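PDB 5YKU: capsid protein from Macrobrachium rosenbergii nodavirus, which builds the viral capsid, its protruding domain (the part present here) probably forming the dimeric spikes on the surface of the particle. Local coordinates for residues Thr28-Ile33 against Glu95-Leu100. Residues are numbered along the deposited sequence; the frame is centred on the assembly and turned at random.
Sequences TYTQDI and EATFTL
Y29 and L100, Q31 and F98, and I33 and A96 form three successive antiparallel hydrogen-bonded pairs, six backbone N-H...O bonds in all, and the two strand segments run at 155° to each other with their axes 4.6 Å apart. The pairs T30–T99 and D32–T97 alternate with them as non-hydrogen-bonded pairs. Strand 26-33 thereby closes one margin of the antiparallel sheet within the chain, with strand 57-63 on the far side of strand 96-104.

Y29, Q31, I33, A96, F98 and L100 share one face. CG of Y29 stands between its backbone N and carbonyl carbon (chi1 62°), a torsion that turns the ring toward L100. CB of L100 lies over the ring in a CH-pi contact, 3.9 Å from the centroid and 14° off the normal, while CD2 of L100 reaches OH of Y29, which is hydrogen-bonded to the carbonyl of V20. CD1 of L100 leans the other way, against CB of Q31, whose amide grips the backbone of N18 and V20. CD1 of I33 meets CE1 of F98 obliquely at 3.6 Å, and W19 and F88 each pack edge-to-face with the F98 ring.

On the opposite face, OG1 of T97 donates a short 2.6 Å bond to OD1 of D32, arriving from above the carboxylate plane. At the end of the contact, OD2 of D32 lies 3.7 Å from OE1 of E95, a residue just before strand 96-104; one water donates to both oxygens, at 2.6 Å to OD2 of D32. E95 also binds a zinc ion through OE2, which is hydrogen-bonded to T34 as well.

I33, A96, F98 and L100 are thus buried on one face, with the polar ends of Y29 and Q31 tied to the 18-20 backbone, whereas D32 on the other face and E95 bring together two carboxylates whose repulsion is probably eased by the bridging water, the T97 hydroxyl and the zinc ion.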
ATOM      1  N   THR A  28      -5.867 -14.735   0.972  1.00 10.96           N
ATOM      2  CA  THR A  28      -5.798 -13.885  -0.126  1.00 11.16           C
ATOM      3  C   THR A  28      -7.027 -13.045  -0.144  1.00 12.87           C
ATOM      4  O   THR A  28      -8.183 -13.593  -0.058  1.00 13.96           O
ATOM      5  CB  THR A  28      -5.698 -14.637  -1.486  1.00 13.75           C
ATOM      6  OG1 THR A  28      -4.451 -15.354  -1.484  1.00 15.62           O
ATOM      7  CG2 THR A  28      -5.701 -13.782  -2.709  1.00 15.58           C
ATOM      8  N   TYR A  29      -6.943 -11.729  -0.201  1.00 11.73           N
ATOM      9  CA  TYR A  29      -8.049 -10.850  -0.044  1.00 10.52           C
ATOM     10  C   TYR A  29      -7.771  -9.518  -0.705  1.00 11.18           C
ATOM     11  O   TYR A  29      -6.673  -9.292  -1.181  1.00 11.55           O
ATOM     12  CB  TYR A  29      -8.387 -10.730   1.431  1.00 11.72           C
ATOM     13  CG  TYR A  29      -7.311 -10.127   2.381  1.00 10.86           C
ATOM     14  CD1 TYR A  29      -6.240 -10.866   2.753  1.00 13.55           C
ATOM     15  CD2 TYR A  29      -7.392  -8.866   2.856  1.00 10.49           C
ATOM     16  CE1 TYR A  29      -5.288 -10.456   3.654  1.00 12.43           C
ATOM     17  CE2 TYR A  29      -6.476  -8.337   3.724  1.00 10.64           C
ATOM     18  CZ  TYR A  29      -5.419  -9.162   4.203  1.00 11.19           C
ATOM     19  OH  TYR A  29      -4.495  -8.706   5.102  1.00 11.12           O
ATOM     20  N   THR A  30      -8.778  -8.679  -0.802  1.00 11.07           N
ATOM     21  CA  THR A  30      -8.622  -7.373  -1.382  1.00 11.74           C
ATOM     22  C   THR A  30      -8.918  -6.255  -0.442  1.00  9.95           C
ATOM     23  O   THR A  30      -9.574  -6.417   0.544  1.00 12.57           O
ATOM     24  CB  THR A  30      -9.410  -7.207  -2.661  1.00 11.24           C
ATOM     25  OG1 THR A  30     -10.812  -7.276  -2.328  1.00 13.73           O
ATOM     26  CG2 THR A  30      -9.086  -8.259  -3.700  1.00 11.52           C
ATOM     27  N   GLN A  31      -8.426  -5.075  -0.770  1.00  9.87           N
ATOM     28  CA  GLN A  31      -8.704  -3.826  -0.054  1.00  9.41           C
ATOM     29  C   GLN A  31      -8.816  -2.736  -1.042  1.00 10.21           C
ATOM     30  O   GLN A  31      -7.938  -2.570  -1.915  1.00 10.48           O
ATOM     31  CB  GLN A  31      -7.619  -3.495   0.942  1.00 10.16           C
ATOM     32  CG  GLN A  31      -7.892  -2.293   1.803  1.00 10.66           C
ATOM     33  CD  GLN A  31      -6.953  -2.164   2.962  1.00 10.59           C
ATOM     34  OE1 GLN A  31      -6.424  -3.159   3.458  1.00 11.74           O
ATOM     35  NE2 GLN A  31      -6.738  -1.006   3.488  1.00 11.50           N
ATOM     36  N   ASP A  32      -9.830  -1.896  -0.952  1.00 10.04           N
ATOM     37  CA  ASP A  32      -9.971  -0.691  -1.746  1.00 10.43           C
ATOM     38  C   ASP A  32      -9.517   0.504  -1.020  1.00 11.17           C
ATOM     39  O   ASP A  32     -10.050   0.810   0.071  1.00 12.64           O
ATOM     40  CB  ASP A  32     -11.492  -0.513  -2.161  1.00 12.00           C
ATOM     41  CG  ASP A  32     -12.008  -1.509  -3.064  1.00 12.69           C
ATOM     42  OD1 ASP A  32     -11.305  -2.362  -3.593  1.00 13.54           O
ATOM     43  OD2 ASP A  32     -13.261  -1.397  -3.419  1.00 15.74           O
ATOM     44  N   ILE A  33      -8.485   1.150  -1.488  1.00 10.77           N
ATOM     45  CA  ILE A  33      -8.076   2.455  -0.959  1.00 12.07           C
ATOM     46  C   ILE A  33      -8.985   3.457  -1.584  1.00 12.52           C
ATOM     47  O   ILE A  33      -9.240   3.432  -2.817  1.00 12.76           O
ATOM     48  CB  ILE A  33      -6.605   2.745  -1.243  1.00 12.47           C
ATOM     49  CG1 ILE A  33      -5.717   1.729  -0.538  1.00 12.33           C
ATOM     50  CG2 ILE A  33      -6.196   4.160  -0.845  1.00 14.10           C
ATOM     51  CD1 ILE A  33      -4.200   1.962  -0.605  1.00 13.99           C
ATOM     52  N   GLU A  95     -10.595   5.530  -6.300  1.00  9.72           N
ATOM     53  CA  GLU A  95     -10.212   4.352  -5.616  1.00 10.20           C
ATOM     54  C   GLU A  95      -9.184   3.544  -6.372  1.00  9.90           C
ATOM     55  O   GLU A  95      -9.002   3.642  -7.573  1.00 10.65           O
ATOM     56  CB  GLU A  95     -11.477   3.499  -5.330  1.00 12.16           C
ATOM     57  CG  GLU A  95     -12.535   4.182  -4.508  1.00 13.48           C
ATOM     58  CD  GLU A  95     -13.547   3.172  -3.875  1.00 15.43           C
ATOM     59  OE1 GLU A  95     -13.697   2.117  -4.364  1.00 18.01           O
ATOM     60  OE2 GLU A  95     -14.057   3.668  -2.902  1.00 14.34           O
ATOM     61  N   ALA A  96      -8.576   2.604  -5.615  1.00  9.52           N
ATOM     62  CA  ALA A  96      -7.741   1.583  -6.227  1.00  9.31           C
ATOM     63  C   ALA A  96      -7.852   0.330  -5.407  1.00  8.79           C
ATOM     64  O   ALA A  96      -7.806   0.402  -4.179  1.00 10.14           O
ATOM     65  CB  ALA A  96      -6.299   2.074  -6.353  1.00 10.34           C
ATOM     66  N   THR A  97      -7.973  -0.797  -6.056  1.00  9.45           N
ATOM     67  CA  THR A  97      -8.103  -2.065  -5.398  1.00  9.41           C
ATOM     68  C   THR A  97      -6.787  -2.788  -5.417  1.00  9.69           C
ATOM     69  O   THR A  97      -6.105  -2.875  -6.432  1.00 10.88           O
ATOM     70  CB  THR A  97      -9.138  -2.941  -6.091  1.00 10.75           C
ATOM     71  OG1 THR A  97     -10.426  -2.284  -6.048  1.00 12.21           O
ATOM     72  CG2 THR A  97      -9.293  -4.305  -5.442  1.00 11.78           C
ATOM     73  N   PHE A  98      -6.400  -3.333  -4.301  1.00  9.42           N
ATOM     74  CA  PHE A  98      -5.185  -4.148  -4.067  1.00  9.00           C
ATOM     75  C   PHE A  98      -5.507  -5.526  -3.629  1.00  8.80           C
ATOM     76  O   PHE A  98      -6.497  -5.736  -2.928  1.00 10.54           O
ATOM     77  CB  PHE A  98      -4.296  -3.467  -2.987  1.00  9.49           C
ATOM     78  CG  PHE A  98      -3.830  -2.103  -3.429  1.00  9.68           C
ATOM     79  CD1 PHE A  98      -4.668  -0.976  -3.279  1.00 10.25           C
ATOM     80  CD2 PHE A  98      -2.594  -1.908  -3.957  1.00  9.31           C
ATOM     81  CE1 PHE A  98      -4.262   0.265  -3.758  1.00 10.97           C
ATOM     82  CE2 PHE A  98      -2.203  -0.659  -4.417  1.00  9.68           C
ATOM     83  CZ  PHE A  98      -3.034   0.428  -4.321  1.00  9.88           C
ATOM     84  N   THR A  99      -4.672  -6.441  -4.049  1.00  9.81           N
ATOM     85  CA  THR A  99      -4.748  -7.845  -3.622  1.00 10.21           C
ATOM     86  C   THR A  99      -3.654  -8.142  -2.657  1.00 10.74           C
ATOM     87  O   THR A  99      -2.455  -7.866  -2.947  1.00 11.61           O
ATOM     88  CB  THR A  99      -4.662  -8.805  -4.797  1.00 11.21           C
ATOM     89  OG1 THR A  99      -5.857  -8.589  -5.602  1.00 13.64           O
ATOM     90  CG2 THR A  99      -4.714 -10.258  -4.352  1.00 13.24           C
ATOM     91  N   LEU A 100      -3.954  -8.593  -1.499  1.00  9.58           N
ATOM     92  CA  LEU A 100      -3.102  -8.966  -0.429  1.00  9.07           C
ATOM     93  C   LEU A 100      -3.019 -10.449  -0.279  1.00  9.03           C
ATOM     94  O   LEU A 100      -4.030 -11.145  -0.255  1.00 10.02           O
ATOM     95  CB  LEU A 100      -3.519  -8.369   0.908  1.00 10.52           C
ATOM     96  CG  LEU A 100      -3.587  -6.814   0.978  1.00 10.08           C
ATOM     97  CD1 LEU A 100      -4.976  -6.339   0.518  1.00 11.43           C
ATOM     98  CD2 LEU A 100      -3.276  -6.307   2.349  1.00 10.29           C
TER
HETATM   99  O   HOH W   1     -14.991   0.232  -2.297  1.00 17.32           O